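Local coordinates for protein putative short-chain oxidoreductase (Thermus thermophilus, PDB 2YUT) that binds NADP(+) in a Rossmann-fold domain and, as a member of the short-chain dehydrogenase/reductase family, probably acts as an oxidoreductase, at residues A[4-9]-A[58-63]; A[49-54]-A[72-77]. All blocks are in the same frame, centred on the assembly; numbering follows the deposited sequence.

Contact 1: A[4-9]-A[58-63]; sequences LITGAT and KALLEE. With NAP (NADP nicotinamide-adenine-dinucleotide phosphate), chain B.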
loop_
_atom_site.group_PDB
_atom_site.type_symbol
_atom_site.label_atom_id
_atom_site.label_comp_id
_atom_site.label_asym_id
_atom_site.label_seq_id
_atom_site.Cartn_x
_atom_site.Cartn_y
_atom_site.Cartn_z
ATOM N N LEU A 4 1.974 25.043 0.743
ATOM C CA LEU A 4 1.663 24.406 -0.529
ATOM C C LEU A 4 0.500 23.461 -0.273
ATOM O O LEU A 4 0.550 22.620 0.631
ATOM C CB LEU A 4 2.849 23.608 -1.083
ATOM C CG LEU A 4 2.490 22.668 -2.254
ATOM C CD1 LEU A 4 1.922 23.466 -3.439
ATOM C CD2 LEU A 4 3.730 21.898 -2.697
ATOM N N ILE A 5 -0.563 23.619 -1.049
ATOM C CA ILE A 5 -1.718 22.745 -0.922
ATOM C C ILE A 5 -1.860 22.011 -2.247
ATOM O O ILE A 5 -2.183 22.635 -3.265
ATOM C CB ILE A 5 -3.039 23.515 -0.710
ATOM C CG1 ILE A 5 -2.946 24.443 0.511
ATOM C CG2 ILE A 5 -4.187 22.510 -0.576
ATOM C CD1 ILE A 5 -2.706 23.737 1.821
ATOM N N THR A 6 -1.581 20.708 -2.251
ATOM C CA THR A 6 -1.760 19.926 -3.468
ATOM C C THR A 6 -3.203 19.428 -3.366
ATOM O O THR A 6 -3.744 19.336 -2.268
ATOM C CB THR A 6 -0.750 18.750 -3.560
ATOM O OG1 THR A 6 -0.742 18.012 -2.334
ATOM C CG2 THR A 6 0.659 19.289 -3.831
ATOM N N GLY A 7 -3.833 19.128 -4.497
ATOM C CA GLY A 7 -5.219 18.701 -4.450
ATOM C C GLY A 7 -6.079 19.907 -4.084
ATOM O O GLY A 7 -7.186 19.775 -3.549
ATOM N N ALA A 8 -5.553 21.092 -4.384
ATOM C CA ALA A 8 -6.225 22.353 -4.090
ATOM C C ALA A 8 -7.583 22.475 -4.776
ATOM O O ALA A 8 -8.476 23.156 -4.275
ATOM C CB ALA A 8 -5.323 23.525 -4.489
ATOM N N THR A 9 -7.736 21.808 -5.914
ATOM C CA THR A 9 -8.989 21.847 -6.665
ATOM C C THR A 9 -10.034 20.879 -6.111
ATOM O O THR A 9 -11.152 20.811 -6.621
ATOM C CB THR A 9 -8.759 21.480 -8.135
ATOM O OG1 THR A 9 -8.020 20.255 -8.196
ATOM C CG2 THR A 9 -7.995 22.587 -8.861
ATOM N N LYS A 58 8.565 16.972 -9.111
ATOM C CA LYS A 58 9.873 17.561 -8.847
ATOM C C LYS A 58 9.957 19.030 -9.251
ATOM O O LYS A 58 10.506 19.853 -8.516
ATOM C CB LYS A 58 10.966 16.783 -9.580
ATOM C CG LYS A 58 12.342 17.413 -9.455
ATOM C CD LYS A 58 13.408 16.601 -10.171
ATOM C CE LYS A 58 14.767 17.272 -10.035
ATOM N NZ LYS A 58 15.858 16.472 -10.651
ATOM N N ALA A 59 9.429 19.357 -10.426
ATOM C CA ALA A 59 9.458 20.737 -10.899
ATOM C C ALA A 59 8.572 21.635 -10.024
ATOM O O ALA A 59 8.884 22.806 -9.826
ATOM C CB ALA A 59 9.002 20.803 -12.352
ATOM N N LEU A 60 7.469 21.088 -9.514
ATOM C CA LEU A 60 6.565 21.854 -8.657
ATOM C C LEU A 60 7.254 22.223 -7.348
ATOM O O LEU A 60 7.251 23.388 -6.945
ATOM C CB LEU A 60 5.297 21.048 -8.338
ATOM C CG LEU A 60 4.425 21.584 -7.191
ATOM C CD1 LEU A 60 3.866 22.954 -7.568
ATOM C CD2 LEU A 60 3.288 20.600 -6.885
ATOM N N LEU A 61 7.844 21.225 -6.691
ATOM C CA LEU A 61 8.526 21.444 -5.418
ATOM C C LEU A 61 9.775 22.317 -5.510
ATOM O O LEU A 61 10.061 23.084 -4.589
ATOM C CB LEU A 61 8.875 20.102 -4.757
ATOM C CG LEU A 61 7.750 19.398 -3.981
ATOM C CD1 LEU A 61 7.191 20.346 -2.922
ATOM C CD2 LEU A 61 6.643 18.967 -4.924
ATOM N N GLU A 62 10.525 22.211 -6.603
ATOM C CA GLU A 62 11.717 23.039 -6.747
ATOM C C GLU A 62 11.288 24.494 -6.919
ATOM O O GLU A 62 11.951 25.415 -6.434
ATOM C CB GLU A 62 12.558 22.579 -7.944
ATOM C CG GLU A 62 12.996 21.125 -7.832
ATOM C CD GLU A 62 14.085 20.740 -8.814
ATOM O OE1 GLU A 62 13.932 21.014 -10.024
ATOM O OE2 GLU A 62 15.094 20.148 -8.371
ATOM N N GLU A 63 10.164 24.694 -7.599
ATOM C CA GLU A 63 9.635 26.030 -7.824
ATOM C C GLU A 63 9.048 26.632 -6.540
ATOM O O GLU A 63 9.229 27.816 -6.267
ATOM C CB GLU A 63 8.559 25.983 -8.907
ATOM C CG GLU A 63 7.931 27.329 -9.217
ATOM C CD GLU A 63 8.967 28.411 -9.477
ATOM O OE1 GLU A 63 9.905 28.164 -10.266
ATOM O OE2 GLU A 63 8.837 29.513 -8.893
HETATM P PA NAP B . -11.562 15.303 -4.056
HETATM O O1A NAP B . -11.957 14.270 -5.226
HETATM O O2A NAP B . -12.596 16.336 -3.826
HETATM O O5B NAP B . -10.156 15.943 -4.498
HETATM C C5B NAP B . -9.081 15.100 -4.919
HETATM C C4B NAP B . -7.869 15.946 -5.306
HETATM O O4B NAP B . -6.811 15.056 -5.704
HETATM C C3B NAP B . -8.197 16.820 -6.521
HETATM O O3B NAP B . -7.613 18.116 -6.359
HETATM C C2B NAP B . -7.501 16.075 -7.658
HETATM O O2B NAP B . -7.094 17.009 -8.660
HETATM C C1B NAP B . -6.255 15.624 -6.898
HETATM N N9A NAP B . -5.521 14.602 -7.677
HETATM C C8A NAP B . -5.970 13.388 -7.986
HETATM N N7A NAP B . -5.061 12.752 -8.721
HETATM C C5A NAP B . -4.024 13.567 -8.881
HETATM C C6A NAP B . -2.813 13.471 -9.555
HETATM N N6A NAP B . -2.497 12.361 -10.216
HETATM N N1A NAP B . -1.973 14.516 -9.532
HETATM C C2A NAP B . -2.282 15.623 -8.879
HETATM N N3A NAP B . -3.424 15.751 -8.228
HETATM C C4A NAP B . -4.312 14.748 -8.212
HETATM O O3 NAP B . -11.260 14.383 -2.768
HETATM P PN NAP B . -11.237 14.960 -1.264
HETATM O O1N NAP B . -12.485 14.562 -0.572
HETATM O O2N NAP B . -10.861 16.391 -1.275
HETATM O O5D NAP B . -10.046 14.120 -0.579
HETATM C C5D NAP B . -8.796 14.742 -0.267
HETATM C C4D NAP B . -7.882 13.789 0.509
HETATM O O4D NAP B . -8.594 13.402 1.701
HETATM C C3D NAP B . -7.643 12.500 -0.282
HETATM O O3D NAP B . -6.419 11.874 0.112
HETATM C C2D NAP B . -8.831 11.653 0.167
HETATM O O2D NAP B . -8.577 10.258 -0.019
HETATM C C1D NAP B . -8.782 11.977 1.659
HETATM N N1N NAP B . -9.995 11.543 2.388
HETATM C C2N NAP B . -11.261 11.950 1.949
HETATM C C3N NAP B . -12.397 11.536 2.636
HETATM C C7N NAP B . -13.781 11.986 2.163
HETATM O O7N NAP B . -14.803 11.492 2.637
HETATM N N7N NAP B . -13.775 12.920 1.217
HETATM C C4N NAP B . -12.275 10.719 3.754
HETATM C C5N NAP B . -11.020 10.313 4.194
HETATM C C6N NAP B . -9.878 10.721 3.516
HETATM P P2B NAP B . -8.034 17.379 -9.915
HETATM O O1X NAP B . -9.551 17.453 -9.380
HETATM O O2X NAP B . -7.615 18.881 -10.319
HETATM O O3X NAP B . -7.879 16.426 -11.037
#
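Leu4 and Leu61 meet methyl to methyl, Leu4 CD2 lying 3.8 Å from Leu61 CD1, with the two side chains crossing at about a right angle. The same Leu4 methyl also reaches Leu60, where CD2 faces CD2 at 4.4 Å. Farther along the strand, Thr6 turns its methyl rather than its hydroxyl to the helix, CG2 coming 4.2 Å from Leu60 CD2. These three apolar touches make up the whole side-chain interface, which buries 127 Å² in all.

Torsions explain the aim. Leu4 carries CG anti to its backbone N (chi1 167°), which extends the branch from the strand toward the helix; Leu61 starts out pointing past the strand, and only the end of its side chain comes back to it. Strand 4-6 and helix 58-63 run nearly antiparallel, at 162°, with their axes 11.2 Å apart, the usual setting of a helix laid on a parallel sheet in a Rossmann fold. Leu67 of the neighbouring strand 67-72 touches both Leu4 and Leu61 and extends the apolar layer.

Beyond Thr6 the strand ends in the glycine-rich turn that holds the cofactor. Gly7 has a positive phi (71°), and a CB there would crowd the adenosine ribose of NADP. Thr9 OG1 is gripped twice, accepting from ribose O3B at 2.8 Å and donating to O2X of the 2'-phosphate at 2.6 Å. Chemistry divides along one segment: apolar contact alone joins strand and helix, backbone hydrogen bonds fix the strand in the sheet, and the turn contacts the 2'-phosphate that distinguishes NADP from NAD, consistent with a part in its recognition.

Contact 2: A[49-54]-A[72-77]; sequences ADLADE and HAVGKA. With NAP (NADP nicotinamide-adenine-dinucleotide phosphate), chain B.
Leu51 and Val74 meet beside a bound adenine, Val74 CG1 over one face and Leu51 at the N1A-C2A rim, so the cofactor joins two loops whose own interface buries just 81 Å². Leu51 CD1 lies 4.3 Å from Val74 CG2 and meets the His72 ring at its edge, 3.9 Å from CE1. Val74 CG2 sits over one face of that imidazole, and Val74 CG1, anti to the backbone N (chi1 176°), reaches the adenine at C4A, 3.6 Å away. His72 NE2 is hydrogen-bonded to Thr100 of helix 89-107.

On the other loop, Leu51 N donates to adenine N1A (2.9 Å), and Asp50 OD1 accepts from N6A (3.0 Å, 149°). OD1 also takes Ala52 N in an Asx turn, from 37° out of the carboxylate plane. Were Asp50 replaced by an alanine, the adenine amino group would probably lose this acceptor and Ala52 N its turn partner.

Gly75 N donates to O4B of the adenosine ribose, and Val74 O accepts from O3D of the nicotinamide ribose at 2.6 Å. A donor-acceptor pair thus reads the adenine edge, consistent with base recognition in SDR enzymes, while Val74 packs against the face of the base and Leu51 along its rim.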
loop_
_atom_site.group_PDB
_atom_site.type_symbol
_atom_site.label_atom_id
_atom_site.label_comp_id
_atom_site.label_asym_id
_atom_site.label_seq_id
_atom_site.Cartn_x
_atom_site.Cartn_y
_atom_site.Cartn_z
ATOM N N ALA A 49 -0.331 20.513 -12.052
ATOM C CA ALA A 49 0.546 19.373 -12.302
ATOM C C ALA A 49 -0.108 18.022 -12.032
ATOM O O ALA A 49 -1.117 17.932 -11.333
ATOM C CB ALA A 49 1.807 19.500 -11.462
ATOM N N ASP A 50 0.470 16.974 -12.615
ATOM C CA ASP A 50 0.005 15.606 -12.397
ATOM C C ASP A 50 1.083 15.053 -11.474
ATOM O O ASP A 50 2.168 14.700 -11.932
ATOM C CB ASP A 50 -0.007 14.810 -13.703
ATOM C CG ASP A 50 -0.390 13.348 -13.494
ATOM O OD1 ASP A 50 -0.405 12.879 -12.329
ATOM O OD2 ASP A 50 -0.670 12.666 -14.501
ATOM N N LEU A 51 0.792 14.981 -10.179
ATOM C CA LEU A 51 1.782 14.523 -9.213
ATOM C C LEU A 51 2.150 13.042 -9.280
ATOM O O LEU A 51 3.025 12.582 -8.543
ATOM C CB LEU A 51 1.331 14.917 -7.796
ATOM C CG LEU A 51 1.169 16.443 -7.642
ATOM C CD1 LEU A 51 0.701 16.796 -6.244
ATOM C CD2 LEU A 51 2.504 17.126 -7.934
ATOM N N ALA A 52 1.492 12.296 -10.164
ATOM C CA ALA A 52 1.796 10.879 -10.332
ATOM C C ALA A 52 2.978 10.801 -11.297
ATOM O O ALA A 52 3.578 9.747 -11.482
ATOM C CB ALA A 52 0.591 10.127 -10.898
ATOM N N ASP A 53 3.293 11.937 -11.914
ATOM C CA ASP A 53 4.426 12.039 -12.830
ATOM C C ASP A 53 5.532 12.684 -11.998
ATOM O O ASP A 53 5.495 13.888 -11.728
ATOM C CB ASP A 53 4.077 12.937 -14.019
ATOM C CG ASP A 53 5.207 13.032 -15.036
ATOM O OD1 ASP A 53 6.334 13.415 -14.660
ATOM O OD2 ASP A 53 4.963 12.728 -16.222
ATOM N N GLU A 54 6.513 11.884 -11.589
ATOM C CA GLU A 54 7.591 12.392 -10.753
ATOM C C GLU A 54 8.305 13.646 -11.253
ATOM O O GLU A 54 8.676 14.500 -10.448
ATOM C CB GLU A 54 8.624 11.301 -10.480
ATOM C CG GLU A 54 9.769 11.802 -9.616
ATOM C CD GLU A 54 10.749 10.717 -9.250
ATOM O OE1 GLU A 54 10.765 9.674 -9.938
ATOM O OE2 GLU A 54 11.511 10.917 -8.282
ATOM N N HIS A 72 -1.230 17.681 1.535
ATOM C CA HIS A 72 -1.420 16.836 0.355
ATOM C C HIS A 72 -2.848 16.270 0.334
ATOM O O HIS A 72 -3.082 15.114 0.697
ATOM C CB HIS A 72 -0.383 15.703 0.391
ATOM C CG HIS A 72 -0.216 14.973 -0.908
ATOM N ND1 HIS A 72 0.346 15.555 -2.025
ATOM C CD2 HIS A 72 -0.499 13.694 -1.252
ATOM C CE1 HIS A 72 0.404 14.665 -3.000
ATOM N NE2 HIS A 72 -0.101 13.526 -2.556
ATOM N N ALA A 73 -3.800 17.099 -0.083
ATOM C CA ALA A 73 -5.206 16.699 -0.138
ATOM C C ALA A 73 -5.479 16.043 -1.487
ATOM O O ALA A 73 -6.413 16.414 -2.199
ATOM C CB ALA A 73 -6.105 17.926 0.048
ATOM N N VAL A 74 -4.654 15.059 -1.818
ATOM C CA VAL A 74 -4.740 14.352 -3.086
ATOM C C VAL A 74 -5.284 12.936 -2.949
ATOM O O VAL A 74 -4.948 12.205 -2.012
ATOM C CB VAL A 74 -3.346 14.298 -3.746
ATOM C CG1 VAL A 74 -3.388 13.478 -5.020
ATOM C CG2 VAL A 74 -2.875 15.714 -4.042
ATOM N N GLY A 75 -6.124 12.551 -3.897
ATOM C CA GLY A 75 -6.694 11.222 -3.871
ATOM C C GLY A 75 -7.770 11.031 -4.914
ATOM O O GLY A 75 -8.114 11.951 -5.657
ATOM N N LYS A 76 -8.301 9.816 -4.952
ATOM C CA LYS A 76 -9.353 9.414 -5.876
ATOM C C LYS A 76 -10.058 8.237 -5.223
ATOM O O LYS A 76 -9.476 7.550 -4.387
ATOM C CB LYS A 76 -8.754 8.986 -7.218
ATOM C CG LYS A 76 -8.553 10.128 -8.186
ATOM C CD LYS A 76 -9.886 10.568 -8.776
ATOM C CE LYS A 76 -9.781 11.929 -9.450
ATOM N NZ LYS A 76 -9.531 13.004 -8.451
ATOM N N ALA A 77 -11.309 8.003 -5.592
ATOM C CA ALA A 77 -12.050 6.903 -4.997
ATOM C C ALA A 77 -12.610 5.987 -6.072
ATOM O O ALA A 77 -12.729 6.374 -7.231
ATOM C CB ALA A 77 -13.170 7.447 -4.124
HETATM P PA NAP B . -11.562 15.303 -4.056
HETATM O O1A NAP B . -11.957 14.270 -5.226
HETATM O O2A NAP B . -12.596 16.336 -3.826
HETATM O O5B NAP B . -10.156 15.943 -4.498
HETATM C C5B NAP B . -9.081 15.100 -4.919
HETATM C C4B NAP B . -7.869 15.946 -5.306
HETATM O O4B NAP B . -6.811 15.056 -5.704
HETATM C C3B NAP B . -8.197 16.820 -6.521
HETATM O O3B NAP B . -7.613 18.116 -6.359
HETATM C C2B NAP B . -7.501 16.075 -7.658
HETATM O O2B NAP B . -7.094 17.009 -8.660
HETATM C C1B NAP B . -6.255 15.624 -6.898
HETATM N N9A NAP B . -5.521 14.602 -7.677
HETATM C C8A NAP B . -5.970 13.388 -7.986
HETATM N N7A NAP B . -5.061 12.752 -8.721
HETATM C C5A NAP B . -4.024 13.567 -8.881
HETATM C C6A NAP B . -2.813 13.471 -9.555
HETATM N N6A NAP B . -2.497 12.361 -10.216
HETATM N N1A NAP B . -1.973 14.516 -9.532
HETATM C C2A NAP B . -2.282 15.623 -8.879
HETATM N N3A NAP B . -3.424 15.751 -8.228
HETATM C C4A NAP B . -4.312 14.748 -8.212
HETATM O O3 NAP B . -11.260 14.383 -2.768
HETATM P PN NAP B . -11.237 14.960 -1.264
HETATM O O1N NAP B . -12.485 14.562 -0.572
HETATM O O2N NAP B . -10.861 16.391 -1.275
HETATM O O5D NAP B . -10.046 14.120 -0.579
HETATM C C5D NAP B . -8.796 14.742 -0.267
HETATM C C4D NAP B . -7.882 13.789 0.509
HETATM O O4D NAP B . -8.594 13.402 1.701
HETATM C C3D NAP B . -7.643 12.500 -0.282
HETATM O O3D NAP B . -6.419 11.874 0.112
HETATM C C2D NAP B . -8.831 11.653 0.167
HETATM O O2D NAP B . -8.577 10.258 -0.019
HETATM C C1D NAP B . -8.782 11.977 1.659
HETATM N N1N NAP B . -9.995 11.543 2.388
HETATM C C2N NAP B . -11.261 11.950 1.949
HETATM C C3N NAP B . -12.397 11.536 2.636
HETATM C C7N NAP B . -13.781 11.986 2.163
HETATM O O7N NAP B . -14.803 11.492 2.637
HETATM N N7N NAP B . -13.775 12.920 1.217
HETATM C C4N NAP B . -12.275 10.719 3.754
HETATM C C5N NAP B . -11.020 10.313 4.194
HETATM C C6N NAP B . -9.878 10.721 3.516
HETATM P P2B NAP B . -8.034 17.379 -9.915
HETATM O O1X NAP B . -9.551 17.453 -9.380
HETATM O O2X NAP B . -7.615 18.881 -10.319
HETATM O O3X NAP B . -7.879 16.426 -11.037
#

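The centres of contacts 1 and 2 are 10 Å apart, and both touch the same NADP. Their segments alternate along the chain: 4-9, 49-54, 58-63, 72-77. Strand 2-6 and strand 67-72 are neighbours in the parallel sheet, and each ends in a cofactor-binding loop; helix 54-64, which follows 49-54, covers strand 2-6 in contact 1. Thr6 joins the two sites directly: its O probably accepts a hydrogen bond from Ala73 N (3.1 Å), and its CG2 packs 3.5 Å from Leu51 CD1. The apolar layer between the sheet and helix 54-64, at the C-terminal ends of the strands, is therefore continuous with the adenosine pocket, as expected for a Rossmann fold.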